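Local coordinates for protein naphthalene dioxygenase large subunit (Rhodococcus sp., PDB 2B1X) that is the large subunit of a Rieske-type ring-hydroxylating dioxygenase, carrying a [2Fe-2S] cluster and a separate iron(III) ion, at residues F307-D312 with T318-L323. Numbering follows the deposited sequence.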
ATOM      1  N   PHE A 307      33.848  -1.539  15.082  1.00 13.38           N
ATOM      2  CA  PHE A 307      33.552  -1.370  16.505  1.00 13.45           C
ATOM      3  C   PHE A 307      34.012  -2.570  17.317  1.00 13.84           C
ATOM      4  O   PHE A 307      34.024  -3.704  16.832  1.00 13.38           O
ATOM      5  CB  PHE A 307      32.050  -1.206  16.755  1.00 12.69           C
ATOM      6  CG  PHE A 307      31.396  -0.047  16.043  1.00 13.85           C
ATOM      7  CD1 PHE A 307      30.068  -0.146  15.662  1.00 12.75           C
ATOM      8  CD2 PHE A 307      32.076   1.144  15.770  1.00 13.88           C
ATOM      9  CE1 PHE A 307      29.402   0.937  15.004  1.00 14.08           C
ATOM     10  CE2 PHE A 307      31.423   2.209  15.103  1.00 13.29           C
ATOM     11  CZ  PHE A 307      30.084   2.099  14.733  1.00 12.27           C
ATOM     12  N   LEU A 308      34.321  -2.322  18.578  1.00 14.62           N
ATOM     13  CA  LEU A 308      34.757  -3.379  19.515  1.00 16.21           C
ATOM     14  C   LEU A 308      33.597  -3.559  20.486  1.00 16.62           C
ATOM     15  O   LEU A 308      33.269  -2.628  21.209  1.00 16.68           O
ATOM     16  CB  LEU A 308      35.983  -2.879  20.266  1.00 16.73           C
ATOM     17  CG  LEU A 308      37.203  -3.683  20.719  1.00 19.21           C
ATOM     18  CD1 LEU A 308      37.692  -3.107  22.043  1.00 20.38           C
ATOM     19  CD2 LEU A 308      36.984  -5.191  20.802  1.00 19.68           C
ATOM     20  N   MET A 309      32.944  -4.721  20.481  1.00 17.70           N
ATOM     21  CA  MET A 309      31.675  -4.897  21.228  1.00 18.36           C
ATOM     22  C   MET A 309      31.420  -6.344  21.610  1.00 17.61           C
ATOM     23  O   MET A 309      31.828  -7.275  20.886  1.00 16.85           O
ATOM     24  CB  MET A 309      30.470  -4.377  20.412  1.00 19.73           C
ATOM     25  CG  MET A 309      29.440  -3.551  21.234  1.00 25.22           C
ATOM     26  SD  MET A 309      29.142  -1.917  20.525  1.00 37.14           S
ATOM     27  CE  MET A 309      29.308  -2.262  18.877  1.00 27.38           C
ATOM     28  N   GLY A 310      30.789  -6.531  22.776  1.00 17.27           N
ATOM     29  CA  GLY A 310      30.324  -7.839  23.229  1.00 16.36           C
ATOM     30  C   GLY A 310      29.200  -8.418  22.375  1.00 16.11           C
ATOM     31  O   GLY A 310      28.399  -7.667  21.783  1.00 15.79           O
ATOM     32  N   LYS A 311      29.148  -9.745  22.284  1.00 15.75           N
ATOM     33  CA  LYS A 311      28.084 -10.450  21.552  1.00 16.22           C
ATOM     34  C   LYS A 311      26.853 -10.691  22.438  1.00 16.15           C
ATOM     35  O   LYS A 311      25.840 -11.238  21.986  1.00 16.20           O
ATOM     36  CB  LYS A 311      28.608 -11.783  20.975  1.00 16.44           C
ATOM     37  CG  LYS A 311      28.820 -12.862  22.019  1.00 15.57           C
ATOM     38  CD  LYS A 311      29.329 -14.129  21.381  1.00 18.99           C
ATOM     39  CE  LYS A 311      29.979 -15.024  22.399  1.00 20.47           C
ATOM     40  NZ  LYS A 311      29.640 -16.436  22.152  1.00 24.28           N
ATOM     41  N   ASP A 312      26.969 -10.278  23.701  1.00 16.24           N
ATOM     42  CA  ASP A 312      25.902 -10.372  24.712  1.00 15.51           C
ATOM     43  C   ASP A 312      26.404  -9.702  26.004  1.00 15.53           C
ATOM     44  O   ASP A 312      27.557  -9.251  26.061  1.00 15.31           O
ATOM     45  CB  ASP A 312      25.435 -11.824  24.907  1.00 15.27           C
ATOM     46  CG  ASP A 312      26.531 -12.722  25.509  1.00 16.05           C
ATOM     47  OD1 ASP A 312      26.635 -13.895  25.110  1.00 16.81           O
ATOM     48  OD2 ASP A 312      27.338 -12.320  26.344  1.00 14.09           O
ATOM     49  N   THR A 318      34.642  -8.229  21.017  1.00 15.34           N
ATOM     50  CA  THR A 318      35.497  -8.445  19.865  1.00 14.69           C
ATOM     51  C   THR A 318      35.166  -7.452  18.735  1.00 14.29           C
ATOM     52  O   THR A 318      34.064  -6.892  18.687  1.00 12.76           O
ATOM     53  CB  THR A 318      35.681  -9.993  19.486  1.00 15.79           C
ATOM     54  OG1 THR A 318      35.540 -10.251  18.092  1.00 17.29           O
ATOM     55  CG2 THR A 318      34.715 -10.928  20.207  1.00 11.84           C
ATOM     56  N   ALA A 319      36.180  -7.146  17.939  1.00 13.38           N
ATOM     57  CA  ALA A 319      36.091  -6.199  16.856  1.00 13.09           C
ATOM     58  C   ALA A 319      35.280  -6.754  15.691  1.00 12.88           C
ATOM     59  O   ALA A 319      35.352  -7.938  15.348  1.00 12.56           O
ATOM     60  CB  ALA A 319      37.499  -5.813  16.380  1.00 12.93           C
ATOM     61  N   PHE A 320      34.486  -5.888  15.077  1.00 12.58           N
ATOM     62  CA  PHE A 320      33.810  -6.285  13.840  1.00 12.29           C
ATOM     63  C   PHE A 320      33.795  -5.099  12.907  1.00 12.39           C
ATOM     64  O   PHE A 320      33.872  -3.952  13.363  1.00 11.87           O
ATOM     65  CB  PHE A 320      32.405  -6.805  14.123  1.00 12.23           C
ATOM     66  CG  PHE A 320      31.455  -5.756  14.688  1.00 12.84           C
ATOM     67  CD1 PHE A 320      30.733  -4.895  13.835  1.00 12.62           C
ATOM     68  CD2 PHE A 320      31.231  -5.679  16.054  1.00 12.63           C
ATOM     69  CE1 PHE A 320      29.835  -3.972  14.354  1.00 13.11           C
ATOM     70  CE2 PHE A 320      30.346  -4.742  16.586  1.00 12.77           C
ATOM     71  CZ  PHE A 320      29.638  -3.886  15.726  1.00 11.80           C
ATOM     72  N   LEU A 321      33.727  -5.386  11.612  1.00 12.16           N
ATOM     73  CA  LEU A 321      33.592  -4.374  10.584  1.00 12.60           C
ATOM     74  C   LEU A 321      32.268  -4.561   9.851  1.00 13.30           C
ATOM     75  O   LEU A 321      31.946  -5.675   9.414  1.00 13.94           O
ATOM     76  CB  LEU A 321      34.769  -4.463   9.583  1.00 12.68           C
ATOM     77  CG  LEU A 321      34.653  -3.532   8.360  1.00 15.45           C
ATOM     78  CD1 LEU A 321      34.695  -2.050   8.809  1.00 13.84           C
ATOM     79  CD2 LEU A 321      35.747  -3.843   7.320  1.00 16.14           C
ATOM     80  N   THR A 322      31.509  -3.479   9.711  1.00 12.18           N
ATOM     81  CA  THR A 322      30.346  -3.489   8.865  1.00 12.50           C
ATOM     82  C   THR A 322      30.381  -2.288   7.915  1.00 12.23           C
ATOM     83  O   THR A 322      30.773  -1.180   8.313  1.00 12.67           O
ATOM     84  CB  THR A 322      29.013  -3.490   9.721  1.00 11.82           C
ATOM     85  OG1 THR A 322      27.905  -3.189   8.876  1.00 12.78           O
ATOM     86  CG2 THR A 322      28.975  -2.337  10.710  1.00 10.66           C
ATOM     87  N   LEU A 323      30.002  -2.540   6.664  1.00 12.34           N
ATOM     88  CA  LEU A 323      29.731  -1.499   5.676  1.00 11.98           C
ATOM     89  C   LEU A 323      28.235  -1.548   5.423  1.00 11.61           C
ATOM     90  O   LEU A 323      27.651  -2.621   5.398  1.00 11.86           O
ATOM     91  CB  LEU A 323      30.449  -1.793   4.351  1.00 11.73           C
ATOM     92  CG  LEU A 323      31.977  -1.846   4.213  1.00 16.28           C
ATOM     93  CD1 LEU A 323      32.454  -1.452   2.806  1.00 17.24           C
ATOM     94  CD2 LEU A 323      32.799  -1.146   5.337  1.00 16.50           C
TER
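The ring of Phe320 fills the hollow between Phe307 and Met309 on one face of their antiparallel pair of strands. Its CG lies between the backbone N and the carbonyl carbon (chi1 65°), a torsion that leans the ring towards the opposite strand. Phe320 CZ lies 3.7 Å from Phe307 CB, which sits off-centre over the Phe320 ring in a CH-pi contact. The two phenyl rings are nearly perpendicular (84°) but obliquely placed, with Phe320 CZ near the plane of the Phe307 ring. Two residues further along the same strand as Phe307, the Met309 chain, bent at chi2 and chi3, brings CE to 3.5 Å from Phe320 CE2, at the ring edge. These strands, 302-309 and 318-330, form a beta hairpin in the antiparallel sheet of the catalytic domain, whose sequence family belongs to the Bet v 1-like clan. Backbone bonds pair Phe307 with Phe320 and Met309 with Thr318; the straightest is Met309 N to Thr318 O at 3.0 Å (172°). Between them, Ala319 CA comes to 3.2 Å from Phe307 O in a CA-H...O contact. On the reverse face the small Ala319 lies opposite Leu308, whose CD2 turns back to lie 3.6 Å from Ala319 N. Helix 348-361 packs on Phe320 through Ser354 and Thr361, while Phe307 meets the ring of Phe362 and its side chain lies about 7 Å from the iron(III) ion.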